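Long-range contacts in LPG0439 HIT-related domain-containing protein (Legionella pneumophila subsp. pneumophila, PDB 5L0L), which is of unknown function but carries a HIT-related domain, which suggests nucleotide or phosphate-ester binding as in the HIT superfamily: residues K34-I40 with I52-E58; L79-A83 with L127-M131. All blocks are in the same frame, centred on the assembly; numbering follows the deposited sequence.

Contact 1 of 2, residues K34-I40 with I52-E58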
loop_
_atom_site.group_PDB
_atom_site.type_symbol
_atom_site.label_atom_id
_atom_site.label_comp_id
_atom_site.label_asym_id
_atom_site.label_seq_id
_atom_site.Cartn_x
_atom_site.Cartn_y
_atom_site.Cartn_z
ATOM N N LYS A 34 14.128 17.483 0.047
ATOM C CA LYS A 34 13.069 18.286 0.615
ATOM C C LYS A 34 12.141 17.540 1.583
ATOM O O LYS A 34 11.812 18.064 2.646
ATOM C CB LYS A 34 12.246 18.882 -0.525
ATOM C CG LYS A 34 11.280 19.959 -0.072
ATOM C CD LYS A 34 10.541 20.628 -1.229
ATOM C CE LYS A 34 9.271 21.303 -0.716
ATOM N NZ LYS A 34 8.498 21.957 -1.805
ATOM N N TYR A 35 11.672 16.357 1.191
ATOM C CA TYR A 35 10.674 15.635 2.001
ATOM C C TYR A 35 11.374 14.572 2.837
ATOM O O TYR A 35 12.112 13.744 2.288
ATOM C CB TYR A 35 9.598 15.034 1.110
ATOM C CG TYR A 35 8.871 16.082 0.289
ATOM C CD1 TYR A 35 7.839 16.849 0.840
ATOM C CD2 TYR A 35 9.247 16.337 -1.033
ATOM C CE1 TYR A 35 7.183 17.831 0.087
ATOM C CE2 TYR A 35 8.594 17.313 -1.797
ATOM C CZ TYR A 35 7.573 18.057 -1.232
ATOM O OH TYR A 35 6.950 19.022 -2.000
ATOM N N HIS A 36 11.172 14.630 4.149
ATOM C CA HIS A 36 11.895 13.761 5.098
ATOM C C HIS A 36 10.952 12.681 5.641
ATOM O O HIS A 36 9.839 13.003 6.089
ATOM C CB HIS A 36 12.401 14.570 6.285
ATOM C CG HIS A 36 13.224 15.757 5.900
ATOM N ND1 HIS A 36 14.456 15.638 5.295
ATOM C CD2 HIS A 36 12.981 17.088 6.013
ATOM C CE1 HIS A 36 14.938 16.851 5.047
ATOM N NE2 HIS A 36 14.064 17.743 5.474
ATOM N N TYR A 37 11.419 11.439 5.647
ATOM C CA TYR A 37 10.634 10.264 6.087
ATOM C C TYR A 37 11.436 9.408 7.065
ATOM O O TYR A 37 12.657 9.306 6.921
ATOM C CB TYR A 37 10.244 9.404 4.872
ATOM C CG TYR A 37 9.424 10.158 3.852
ATOM C CD1 TYR A 37 10.044 10.926 2.878
ATOM C CD2 TYR A 37 8.033 10.139 3.893
ATOM C CE1 TYR A 37 9.313 11.643 1.941
ATOM C CE2 TYR A 37 7.287 10.864 2.965
ATOM C CZ TYR A 37 7.936 11.635 2.009
ATOM O OH TYR A 37 7.201 12.357 1.102
ATOM N N SER A 38 10.779 8.838 8.074
ATOM C CA SER A 38 11.385 7.875 8.982
ATOM C C SER A 38 10.944 6.460 8.643
ATOM O O SER A 38 9.828 6.253 8.177
ATOM C CB SER A 38 11.032 8.158 10.442
ATOM O OG SER A 38 9.670 8.007 10.687
ATOM N N VAL A 39 11.851 5.519 8.806
ATOM C CA VAL A 39 11.591 4.107 8.686
ATOM C C VAL A 39 11.943 3.476 10.028
ATOM O O VAL A 39 13.104 3.538 10.459
ATOM C CB VAL A 39 12.420 3.475 7.558
ATOM C CG1 VAL A 39 12.176 1.980 7.510
ATOM C CG2 VAL A 39 12.121 4.180 6.210
ATOM N N ILE A 40 10.960 2.872 10.708
ATOM C CA ILE A 40 11.188 2.247 12.012
ATOM C C ILE A 40 10.549 0.862 12.043
ATOM O O ILE A 40 9.571 0.608 11.327
ATOM C CB ILE A 40 10.654 3.123 13.203
ATOM C CG1 ILE A 40 9.130 3.064 13.309
ATOM C CG2 ILE A 40 11.106 4.584 13.062
ATOM C CD1 ILE A 40 8.574 3.796 14.512
ATOM N N ILE A 52 7.107 0.752 9.921
ATOM C CA ILE A 52 6.269 1.928 9.631
ATOM C C ILE A 52 7.159 2.920 8.884
ATOM O O ILE A 52 8.283 3.207 9.308
ATOM C CB ILE A 52 5.758 2.582 10.909
ATOM C CG1 ILE A 52 4.977 1.572 11.766
ATOM C CG2 ILE A 52 4.883 3.810 10.591
ATOM C CD1 ILE A 52 4.745 2.035 13.197
ATOM N N ILE A 53 6.659 3.417 7.764
ATOM C CA ILE A 53 7.311 4.447 6.994
ATOM C C ILE A 53 6.428 5.660 7.181
ATOM O O ILE A 53 5.218 5.594 6.878
ATOM C CB ILE A 53 7.380 4.078 5.505
ATOM C CG1 ILE A 53 8.127 2.752 5.340
ATOM C CG2 ILE A 53 8.026 5.231 4.707
ATOM C CD1 ILE A 53 8.245 2.280 3.903
ATOM N N ARG A 54 7.018 6.736 7.719
ATOM C CA ARG A 54 6.268 7.896 8.147
ATOM C C ARG A 54 6.863 9.199 7.619
ATOM O O ARG A 54 8.079 9.395 7.626
ATOM C CB ARG A 54 6.161 7.911 9.680
ATOM C CG ARG A 54 5.568 9.181 10.288
ATOM C CD ARG A 54 6.653 10.164 10.612
ATOM N NE ARG A 54 6.170 11.352 11.341
ATOM C CZ ARG A 54 6.152 11.497 12.674
ATOM N NH1 ARG A 54 6.572 10.539 13.506
ATOM N NH2 ARG A 54 5.709 12.631 13.176
ATOM N N TYR A 55 5.985 10.083 7.163
ATOM C CA TYR A 55 6.408 11.394 6.682
ATOM C C TYR A 55 6.599 12.286 7.897
ATOM O O TYR A 55 5.653 12.498 8.658
ATOM C CB TYR A 55 5.306 11.965 5.788
ATOM C CG TYR A 55 5.516 13.387 5.335
ATOM C CD1 TYR A 55 6.727 13.799 4.800
ATOM C CD2 TYR A 55 4.461 14.307 5.389
ATOM C CE1 TYR A 55 6.905 15.128 4.370
ATOM C CE2 TYR A 55 4.629 15.623 4.946
ATOM C CZ TYR A 55 5.863 16.023 4.461
ATOM O OH TYR A 55 6.030 17.342 3.999
ATOM N N LEU A 56 7.811 12.795 8.066
ATOM C CA LEU A 56 8.149 13.672 9.180
ATOM C C LEU A 56 7.766 15.124 8.885
ATOM O O LEU A 56 6.984 15.719 9.607
ATOM C CB LEU A 56 9.657 13.584 9.485
ATOM C CG LEU A 56 10.191 12.229 9.921
ATOM C CD1 LEU A 56 11.721 12.141 9.781
ATOM C CD2 LEU A 56 9.763 11.964 11.351
ATOM N N ASN A 57 8.343 15.667 7.830
ATOM C CA ASN A 57 8.198 17.087 7.504
ATOM C C ASN A 57 8.868 17.425 6.189
ATOM O O ASN A 57 9.606 16.622 5.617
ATOM C CB ASN A 57 8.830 17.948 8.620
ATOM C CG ASN A 57 10.335 17.812 8.676
ATOM O OD1 ASN A 57 10.875 16.720 8.825
ATOM N ND2 ASN A 57 11.028 18.927 8.573
ATOM N N GLU A 58 8.650 18.667 5.756
ATOM C CA GLU A 58 9.242 19.211 4.546
ATOM C C GLU A 58 10.177 20.357 4.971
ATOM O O GLU A 58 9.826 21.129 5.863
ATOM C CB GLU A 58 8.115 19.703 3.628
ATOM C CG GLU A 58 8.544 20.582 2.482
ATOM C CD GLU A 58 8.726 22.044 2.875
ATOM O OE1 GLU A 58 7.839 22.580 3.596
ATOM O OE2 GLU A 58 9.751 22.642 2.463
HETATM O O HOH W 1 8.382 5.656 10.962
#

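Contact 2 of 2, residues L79-A83 with L127-M131. With SO4 (sulfate ion), chain C.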
loop_
_atom_site.group_PDB
_atom_site.type_symbol
_atom_site.label_atom_id
_atom_site.label_comp_id
_atom_site.label_asym_id
_atom_site.label_seq_id
_atom_site.Cartn_x
_atom_site.Cartn_y
_atom_site.Cartn_z
ATOM N N LEU A 79 6.462 9.330 0.029
ATOM C CA LEU A 79 6.165 8.151 0.885
ATOM C C LEU A 79 6.261 6.889 0.051
ATOM O O LEU A 79 6.894 5.906 0.437
ATOM C CB LEU A 79 4.778 8.264 1.518
ATOM C CG LEU A 79 4.483 7.212 2.593
ATOM C CD1 LEU A 79 5.203 7.559 3.874
ATOM C CD2 LEU A 79 3.014 7.065 2.891
ATOM N N ASN A 80 5.605 6.909 -1.095
ATOM C CA ASN A 80 5.574 5.752 -1.976
ATOM C C ASN A 80 6.930 5.414 -2.585
ATOM O O ASN A 80 7.206 4.255 -2.840
ATOM C CB ASN A 80 4.505 5.949 -3.057
ATOM C CG ASN A 80 3.096 5.841 -2.495
ATOM O OD1 ASN A 80 2.893 5.771 -1.286
ATOM N ND2 ASN A 80 2.118 5.763 -3.363
ATOM N N ASP A 81 7.766 6.425 -2.833
ATOM C CA ASP A 81 9.148 6.164 -3.281
ATOM C C ASP A 81 9.958 5.465 -2.176
ATOM O O ASP A 81 10.709 4.521 -2.446
ATOM C CB ASP A 81 9.862 7.469 -3.669
ATOM C CG ASP A 81 9.418 8.031 -5.011
ATOM O OD1 ASP A 81 8.727 7.356 -5.818
ATOM O OD2 ASP A 81 9.807 9.212 -5.292
ATOM N N VAL A 82 9.852 5.967 -0.948
ATOM C CA VAL A 82 10.544 5.343 0.185
ATOM C C VAL A 82 10.038 3.895 0.373
ATOM O O VAL A 82 10.837 2.956 0.623
ATOM C CB VAL A 82 10.385 6.159 1.471
ATOM C CG1 VAL A 82 11.019 5.426 2.654
ATOM C CG2 VAL A 82 11.043 7.526 1.315
ATOM N N ALA A 83 8.718 3.694 0.219
ATOM C CA ALA A 83 8.168 2.338 0.198
ATOM C C ALA A 83 8.807 1.463 -0.893
ATOM O O ALA A 83 9.220 0.334 -0.620
ATOM C CB ALA A 83 6.637 2.356 0.111
ATOM N N LEU A 127 0.919 11.099 7.702
ATOM C CA LEU A 127 1.052 10.369 6.429
ATOM C C LEU A 127 2.037 9.215 6.670
ATOM O O LEU A 127 3.186 9.436 6.989
ATOM C CB LEU A 127 1.559 11.269 5.322
ATOM C CG LEU A 127 1.821 10.636 3.952
ATOM C CD1 LEU A 127 0.556 10.070 3.351
ATOM C CD2 LEU A 127 2.485 11.658 3.038
ATOM N N HIS A 128 1.546 7.989 6.582
ATOM C CA HIS A 128 2.387 6.831 6.936
ATOM C C HIS A 128 1.812 5.575 6.363
ATOM O O HIS A 128 0.612 5.512 6.093
ATOM C CB HIS A 128 2.574 6.703 8.467
ATOM C CG HIS A 128 1.366 6.201 9.204
ATOM N ND1 HIS A 128 0.195 6.927 9.315
ATOM C CD2 HIS A 128 1.130 5.019 9.822
ATOM C CE1 HIS A 128 -0.687 6.238 10.021
ATOM N NE2 HIS A 128 -0.143 5.069 10.335
ATOM N N LEU A 129 2.657 4.560 6.191
ATOM C CA LEU A 129 2.183 3.267 5.772
ATOM C C LEU A 129 2.962 2.163 6.470
ATOM O O LEU A 129 4.005 2.408 7.074
ATOM C CB LEU A 129 2.204 3.096 4.260
ATOM C CG LEU A 129 3.495 3.133 3.454
ATOM C CD1 LEU A 129 4.293 1.844 3.570
ATOM C CD2 LEU A 129 3.172 3.402 1.990
ATOM N N HIS A 130 2.400 0.969 6.383
ATOM C CA HIS A 130 2.917 -0.237 7.047
ATOM C C HIS A 130 3.439 -1.157 5.968
ATOM O O HIS A 130 2.838 -1.272 4.913
ATOM C CB HIS A 130 1.786 -0.967 7.772
ATOM C CG HIS A 130 1.088 -0.120 8.770
ATOM N ND1 HIS A 130 1.584 0.074 10.034
ATOM C CD2 HIS A 130 -0.020 0.654 8.665
ATOM C CE1 HIS A 130 0.801 0.932 10.676
ATOM N NE2 HIS A 130 -0.205 1.259 9.880
HETATM N N MSE A 131 4.528 -1.851 6.259
HETATM C CA MSE A 131 5.096 -2.835 5.326
HETATM C C MSE A 131 5.585 -4.029 6.147
HETATM O O MSE A 131 6.002 -3.870 7.319
HETATM C CB MSE A 131 6.225 -2.192 4.513
HETATM C CG MSE A 131 6.821 -3.156 3.524
HETATM SE SE MSE A 131 8.209 -2.317 2.383
HETATM C CE MSE A 131 7.083 -0.996 1.488
HETATM S S SO4 C . -2.982 2.787 11.221
HETATM O O1 SO4 C . -1.790 3.344 11.925
HETATM O O2 SO4 C . -4.065 3.613 11.743
HETATM O O3 SO4 C . -2.574 2.973 9.834
HETATM O O4 SO4 C . -2.899 1.441 11.804
#

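Contact 1 of 2, residues K34-I40 with I52-E58
Ser38 and Arg54 bond both ways through their backbones, as do Ile40 and Ile52, the shortest of these four bonds running from Ser38 N to Arg54 O and from Ile52 N to Ile40 O, each 2.8 Å. Two more bonds bring the total to six. Between His36 and Tyr37 the register slips by one: His36 N donates to Asn57 O at 2.9 Å, while His36 O accepts from Leu56 N, so Leu56 and Asn57 together face His36 as a classic beta bulge. CA-H...O contacts fill in between, among them Ile53 CA to Ser38 O at 3.3 Å.

The two strands form a beta hairpin inside the antiparallel sheet of the HIT-related domain, and each face has its own chemistry. On the face covered by helix 73-92 lie Tyr35, Tyr37, Val39, Ile53, Tyr55 and Glu58. Tyr55 CD1 sits over one face of the Tyr37 ring, 3.5 Å from Tyr37 CE2, with the ring planes turned 39° apart. The Tyr55 ring extends toward Tyr35, where its OH lies at the edge of that ring, 3.7 Å from Tyr35 CD1. Both hydroxyls of the Tyr37-Tyr55 pair are bonded to Glu75 of the helix.

The other face mixes His36, Ser38, Arg54 and Asn57 with the side-by-side Ile40 and Ile52. Ser38 OG (chi1 65°) lies 2.7 Å from a water that donates to Ile52 O. Arg54 bends at chi2 (-91°), and its NE hydrogen-bonds Tyr55 O from above the carbonyl plane, the oxygen lying in the guanidinium plane; NH2 bonds Ser16 O. His36 CD2 meets Asn57 OD1, ring and amide crossing obliquely; Thr30 holds His36 ND1.

Just before the strand, Lys34 CE packs on Glu58 CG at 3.4 Å, but their charged groups stay beyond salt-bridge range.

Contact 2 of 2, residues L79-A83 with L127-M131
Leu79 and Leu129 carry the tight side of this contact, their CD2 methyls 3.8 Å apart where the oppositely directed side chains overlap. With CG anti to the backbone N (chi1 -170°), the Leu79 side chain is carried to the strand, where CD2 also meets Leu127 CD1 at 3.9 Å. One turn on, Ala83 CB touches Leu129 CD2 and the methyl of selenomethionine Met131, with Ala83 CB to Met131 CE at 3.7 Å. Helix 73-92 lies against one face of strand 128-134 in the core of the HIT-related domain, segments 79-83 and 128-131 running 18° apart. Beyond Leu129 the second subunit closes in, with its Phe99 packing on both Leu129 and Asn80.

Alternation along the strand sends the partly exposed His128 and His130 to the other face, which carries a sulfate probably taken from the crystallisation liquor. The anion meets both rings at their edges: His128 NE2 donates to sulfate O1 at 2.9 Å (164° at the hydrogen), and His130 NE2 to sulfate O3 at 2.9 Å. Met126 O holds ND1 of His128 and so fixes that ring's rotation. The backbone N atoms of Gly103 and Asn105 also hydrogen-bond the sulfate; the alternating histidines resemble the histidine-triad pattern of HIT proteins, where phosphate binds.

Strands 51-58 and 128-134 are neighbours in one antiparallel sheet, and contacts 1 and 2 meet there: Ile53 O lies 2.8 Å from Leu129 N, and Tyr55 N 2.9 Å from Leu127 O, both probable hydrogen bonds. Helix 73-92, which follows strand 51-58 in the chain, covers the same face at both. Contact 2 is the more deeply buried and joins helix to strand through apolar side chains. Contact 1, only partly buried, joins strand to strand through backbone bonds, with mixed polar and apolar side chains on the face away from the helix. On that face, too, Ile52 touches both His128 and His130.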